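Local coordinates for protein amine Dehydrogenase (Pseudomonas putida, PDB 1JMX) that probably transfers electrons through its two covalently bound c-type hemes, as the heme-carrying alpha subunit of a quinohemoprotein amine dehydrogenase, at residues 412-425 with 462-474. Numbering follows the deposited sequence.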
loop_
_atom_site.group_PDB
_atom_site.type_symbol
_atom_site.label_atom_id
_atom_site.label_comp_id
_atom_site.label_asym_id
_atom_site.label_seq_id
_atom_site.Cartn_x
_atom_site.Cartn_y
_atom_site.Cartn_z
ATOM N N LEU A 412 -28.029 -9.356 -15.135
ATOM C CA LEU A 412 -29.163 -10.205 -14.776
ATOM C C LEU A 412 -29.084 -10.747 -13.358
ATOM O O LEU A 412 -28.000 -11.029 -12.854
ATOM C CB LEU A 412 -29.290 -11.371 -15.763
ATOM C CG LEU A 412 -29.634 -11.039 -17.218
ATOM C CD1 LEU A 412 -29.867 -12.317 -17.998
ATOM C CD2 LEU A 412 -30.872 -10.184 -17.266
ATOM N N PRO A 413 -30.244 -10.900 -12.695
ATOM C CA PRO A 413 -30.301 -11.418 -11.325
ATOM C C PRO A 413 -29.693 -12.816 -11.235
ATOM O O PRO A 413 -29.802 -13.621 -12.164
ATOM C CB PRO A 413 -31.801 -11.419 -11.023
ATOM C CG PRO A 413 -32.431 -11.574 -12.381
ATOM C CD PRO A 413 -31.600 -10.635 -13.208
ATOM N N ALA A 414 -29.034 -13.095 -10.117
ATOM C CA ALA A 414 -28.392 -14.384 -9.940
ATOM C C ALA A 414 -28.185 -14.771 -8.494
ATOM O O ALA A 414 -28.394 -13.983 -7.574
ATOM C CB ALA A 414 -27.046 -14.382 -10.657
ATOM N N SER A 415 -27.786 -16.020 -8.316
ATOM C CA SER A 415 -27.474 -16.574 -7.011
ATOM C C SER A 415 -25.968 -16.395 -6.879
ATOM O O SER A 415 -25.231 -16.516 -7.859
ATOM C CB SER A 415 -27.825 -18.063 -6.974
ATOM O OG SER A 415 -27.120 -18.739 -5.940
ATOM N N TRP A 416 -25.514 -16.115 -5.666
ATOM C CA TRP A 416 -24.100 -15.903 -5.425
ATOM C C TRP A 416 -23.545 -16.803 -4.357
ATOM O O TRP A 416 -24.196 -17.062 -3.345
ATOM C CB TRP A 416 -23.844 -14.453 -5.024
ATOM C CG TRP A 416 -24.143 -13.495 -6.104
ATOM C CD1 TRP A 416 -25.328 -12.860 -6.334
ATOM C CD2 TRP A 416 -23.246 -13.055 -7.120
ATOM N NE1 TRP A 416 -25.221 -12.045 -7.431
ATOM C CE2 TRP A 416 -23.954 -12.146 -7.935
ATOM C CE3 TRP A 416 -21.913 -13.340 -7.425
ATOM C CZ2 TRP A 416 -23.371 -11.520 -9.035
ATOM C CZ3 TRP A 416 -21.335 -12.719 -8.518
ATOM C CH2 TRP A 416 -22.065 -11.819 -9.311
ATOM N N LYS A 417 -22.338 -17.293 -4.612
ATOM C CA LYS A 417 -21.632 -18.125 -3.662
ATOM C C LYS A 417 -20.132 -17.903 -3.781
ATOM O O LYS A 417 -19.644 -17.276 -4.720
ATOM C CB LYS A 417 -21.980 -19.609 -3.803
ATOM C CG LYS A 417 -21.574 -20.263 -5.096
ATOM C CD LYS A 417 -21.874 -21.758 -5.020
ATOM C CE LYS A 417 -22.065 -22.376 -6.402
ATOM N NZ LYS A 417 -20.864 -22.172 -7.251
ATOM N N VAL A 418 -19.415 -18.432 -2.802
ATOM C CA VAL A 418 -17.974 -18.313 -2.718
ATOM C C VAL A 418 -17.343 -19.709 -2.613
ATOM O O VAL A 418 -17.884 -20.601 -1.952
ATOM C CB VAL A 418 -17.620 -17.421 -1.488
ATOM C CG1 VAL A 418 -16.379 -17.928 -0.763
ATOM C CG2 VAL A 418 -17.450 -15.978 -1.935
ATOM N N GLU A 419 -16.225 -19.903 -3.307
ATOM C CA GLU A 419 -15.509 -21.173 -3.277
ATOM C C GLU A 419 -14.025 -20.890 -3.175
ATOM O O GLU A 419 -13.568 -19.848 -3.625
ATOM C CB GLU A 419 -15.760 -21.956 -4.561
ATOM C CG GLU A 419 -17.217 -22.077 -4.916
ATOM C CD GLU A 419 -17.468 -23.148 -5.941
ATOM O OE1 GLU A 419 -16.827 -23.114 -7.028
ATOM O OE2 GLU A 419 -18.308 -24.030 -5.648
ATOM N N PRO A 420 -13.253 -21.810 -2.570
ATOM C CA PRO A 420 -11.805 -21.633 -2.430
ATOM C C PRO A 420 -11.205 -21.423 -3.810
ATOM O O PRO A 420 -11.572 -22.122 -4.759
ATOM C CB PRO A 420 -11.359 -22.972 -1.860
ATOM C CG PRO A 420 -12.533 -23.385 -1.038
ATOM C CD PRO A 420 -13.686 -23.066 -1.937
ATOM N N PHE A 421 -10.324 -20.437 -3.941
ATOM C CA PHE A 421 -9.701 -20.165 -5.227
ATOM C C PHE A 421 -8.635 -21.210 -5.567
ATOM O O PHE A 421 -8.443 -21.560 -6.732
ATOM C CB PHE A 421 -9.082 -18.769 -5.238
ATOM C CG PHE A 421 -8.565 -18.348 -6.583
ATOM C CD1 PHE A 421 -9.439 -17.874 -7.563
ATOM C CD2 PHE A 421 -7.208 -18.420 -6.873
ATOM C CE1 PHE A 421 -8.968 -17.474 -8.813
ATOM C CE2 PHE A 421 -6.723 -18.023 -8.126
ATOM C CZ PHE A 421 -7.607 -17.548 -9.096
ATOM N N ASN A 422 -7.931 -21.688 -4.550
ATOM C CA ASN A 422 -6.890 -22.680 -4.765
ATOM C C ASN A 422 -6.824 -23.713 -3.650
ATOM O O ASN A 422 -7.554 -23.627 -2.658
ATOM C CB ASN A 422 -5.520 -22.006 -4.979
ATOM C CG ASN A 422 -5.117 -21.086 -3.833
ATOM O OD1 ASN A 422 -5.402 -21.353 -2.665
ATOM N ND2 ASN A 422 -4.446 -19.992 -4.168
ATOM N N GLU A 423 -5.961 -24.709 -3.838
ATOM C CA GLU A 423 -5.789 -25.778 -2.864
ATOM C C GLU A 423 -5.444 -25.203 -1.499
ATOM O O GLU A 423 -5.892 -25.699 -0.463
ATOM C CB GLU A 423 -4.687 -26.740 -3.322
ATOM N N ARG A 424 -4.668 -24.126 -1.516
ATOM C CA ARG A 424 -4.250 -23.472 -0.292
ATOM C C ARG A 424 -5.455 -22.921 0.479
ATOM O O ARG A 424 -5.534 -23.068 1.696
ATOM C CB ARG A 424 -3.226 -22.382 -0.622
ATOM N N ALA A 425 -6.422 -22.362 -0.247
ATOM C CA ALA A 425 -7.631 -21.808 0.358
ATOM C C ALA A 425 -8.486 -22.902 0.993
ATOM O O ALA A 425 -9.133 -22.676 2.004
ATOM C CB ALA A 425 -8.433 -21.045 -0.681
ATOM N N GLY A 462 -8.666 -14.228 2.866
ATOM C CA GLY A 462 -8.920 -15.376 2.015
ATOM C C GLY A 462 -8.753 -15.137 0.527
ATOM O O GLY A 462 -8.803 -14.003 0.055
ATOM N N ASN A 463 -8.514 -16.222 -0.203
ATOM C CA ASN A 463 -8.352 -16.182 -1.651
ATOM C C ASN A 463 -9.607 -16.890 -2.164
ATOM O O ASN A 463 -9.702 -18.119 -2.129
ATOM C CB ASN A 463 -7.077 -16.937 -2.045
ATOM C CG ASN A 463 -6.580 -16.564 -3.412
ATOM O OD1 ASN A 463 -7.247 -15.847 -4.149
ATOM N ND2 ASN A 463 -5.402 -17.050 -3.764
ATOM N N LEU A 464 -10.583 -16.097 -2.598
ATOM C CA LEU A 464 -11.871 -16.619 -3.036
ATOM C C LEU A 464 -12.268 -16.537 -4.511
ATOM O O LEU A 464 -11.833 -15.669 -5.267
ATOM C CB LEU A 464 -12.976 -15.983 -2.186
ATOM C CG LEU A 464 -12.864 -16.138 -0.669
ATOM C CD1 LEU A 464 -14.037 -15.447 -0.001
ATOM C CD2 LEU A 464 -12.822 -17.618 -0.287
ATOM N N LYS A 465 -13.140 -17.462 -4.889
ATOM C CA LYS A 465 -13.674 -17.554 -6.236
ATOM C C LYS A 465 -15.140 -17.180 -6.087
ATOM O O LYS A 465 -15.863 -17.787 -5.304
ATOM C CB LYS A 465 -13.525 -18.982 -6.771
ATOM C CG LYS A 465 -13.665 -19.097 -8.273
ATOM C CD LYS A 465 -12.989 -20.355 -8.816
ATOM C CE LYS A 465 -13.593 -21.634 -8.227
ATOM N NZ LYS A 465 -13.133 -22.860 -8.970
ATOM N N VAL A 466 -15.539 -16.121 -6.775
ATOM C CA VAL A 466 -16.906 -15.623 -6.721
ATOM C C VAL A 466 -17.757 -16.233 -7.831
ATOM O O VAL A 466 -17.557 -15.929 -9.005
ATOM C CB VAL A 466 -16.908 -14.083 -6.828
ATOM C CG1 VAL A 466 -18.323 -13.549 -6.913
ATOM C CG2 VAL A 466 -16.182 -13.484 -5.626
ATOM N N ILE A 467 -18.710 -17.084 -7.451
ATOM C CA ILE A 467 -19.579 -17.750 -8.423
ATOM C C ILE A 467 -20.989 -17.172 -8.484
ATOM O O ILE A 467 -21.691 -17.112 -7.477
ATOM C CB ILE A 467 -19.734 -19.272 -8.126
ATOM C CG1 ILE A 467 -18.390 -19.899 -7.750
ATOM C CG2 ILE A 467 -20.342 -19.990 -9.337
ATOM C CD1 ILE A 467 -17.367 -19.802 -8.805
ATOM N N ALA A 468 -21.385 -16.752 -9.681
ATOM C CA ALA A 468 -22.724 -16.224 -9.926
ATOM C C ALA A 468 -23.434 -17.234 -10.822
ATOM O O ALA A 468 -22.845 -17.752 -11.770
ATOM C CB ALA A 468 -22.655 -14.883 -10.633
ATOM N N THR A 469 -24.675 -17.562 -10.488
ATOM C CA THR A 469 -25.438 -18.500 -11.298
ATOM C C THR A 469 -26.746 -17.817 -11.657
ATOM O O THR A 469 -27.539 -17.470 -10.786
ATOM C CB THR A 469 -25.684 -19.840 -10.571
ATOM O OG1 THR A 469 -26.423 -19.609 -9.373
ATOM C CG2 THR A 469 -24.374 -20.506 -10.209
ATOM N N LEU A 470 -26.920 -17.562 -12.948
ATOM C CA LEU A 470 -28.102 -16.890 -13.451
ATOM C C LEU A 470 -29.431 -17.534 -13.075
ATOM O O LEU A 470 -29.593 -18.752 -13.131
ATOM C CB LEU A 470 -27.997 -16.739 -14.962
ATOM C CG LEU A 470 -27.910 -15.300 -15.452
ATOM C CD1 LEU A 470 -26.879 -14.533 -14.641
ATOM C CD2 LEU A 470 -27.578 -15.293 -16.937
ATOM N N ALA A 471 -30.356 -16.695 -12.618
ATOM C CA ALA A 471 -31.691 -17.144 -12.251
ATOM C C ALA A 471 -32.368 -17.567 -13.554
ATOM O O ALA A 471 -33.143 -18.517 -13.592
ATOM C CB ALA A 471 -32.463 -16.009 -11.608
ATOM N N ASP A 472 -32.013 -16.875 -14.633
ATOM C CA ASP A 472 -32.558 -17.139 -15.959
ATOM C C ASP A 472 -31.737 -18.201 -16.698
ATOM O O ASP A 472 -30.842 -17.867 -17.477
ATOM C CB ASP A 472 -32.592 -15.821 -16.766
ATOM C CG ASP A 472 -33.114 -15.996 -18.196
ATOM O OD1 ASP A 472 -34.003 -16.853 -18.416
ATOM O OD2 ASP A 472 -32.638 -15.254 -19.094
ATOM N N GLY A 473 -32.026 -19.476 -16.434
ATOM C CA GLY A 473 -31.311 -20.541 -17.126
ATOM C C GLY A 473 -30.170 -21.233 -16.406
ATOM O O GLY A 473 -29.637 -22.231 -16.903
ATOM N N GLY A 474 -29.762 -20.691 -15.262
ATOM C CA GLY A 474 -28.685 -21.298 -14.494
ATOM C C GLY A 474 -27.281 -21.240 -15.077
ATOM O O GLY A 474 -26.434 -22.052 -14.698
HETATM O O HOH W 1 -31.092 -14.154 -14.690
#
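Asn463 O takes the N-H of Phe421 (3.0 Å), which, one residue past strand 414-420, extends that strand's antiparallel pairing with 462-470. The planes of the Asn463 amide and the Phe421 ring are 20° apart; OD1 is held by His480, whose own ring stacks on Phe421. Leu464 sets CD1 tightly against Val418 CG1 (3.5 Å), with Val431 of helix 430-433 beside both. Lys465 and Glu419 exchange two backbone bonds; Lys465 NZ and Glu419 OE1 stay 4.2 Å apart, beyond a salt bridge, while Glu419 OE2 pairs with Lys417 NZ at 3.5 Å. Val466 CG1 meets the edge of the Trp416 indole at CZ3. Ile467 lies beneath that Lys417-Glu419 salt bridge, its CG1 3.6 Å from Glu419 OE1. Ala468 CB sits over the six-membered ring of Trp416, 3.4 Å from the centroid, a CH-pi contact; with CG anti to the carbonyl carbon (chi1 -65°), the indole reaches across to the neighbouring strand. Replacing Trp416 by an alanine is likely to strip Ala468 CB and Val466 CG1 of their indole partner and open a gap beside Phe393 of strand 391-400. Thr469 and Ser415 pair through both backbone bonds, and Leu470 CD2 packs on Leu412 CD1. Beyond the strand, Ala471 N bonds Pro413 O, which a water also links to Asp472 N. Backbone bonds thus fix the register in this domain IV sheet, while the Trp416-Val418 face packs against Phe393 and Val431 and the opposite, mostly polar face carries charged groups over Ile467.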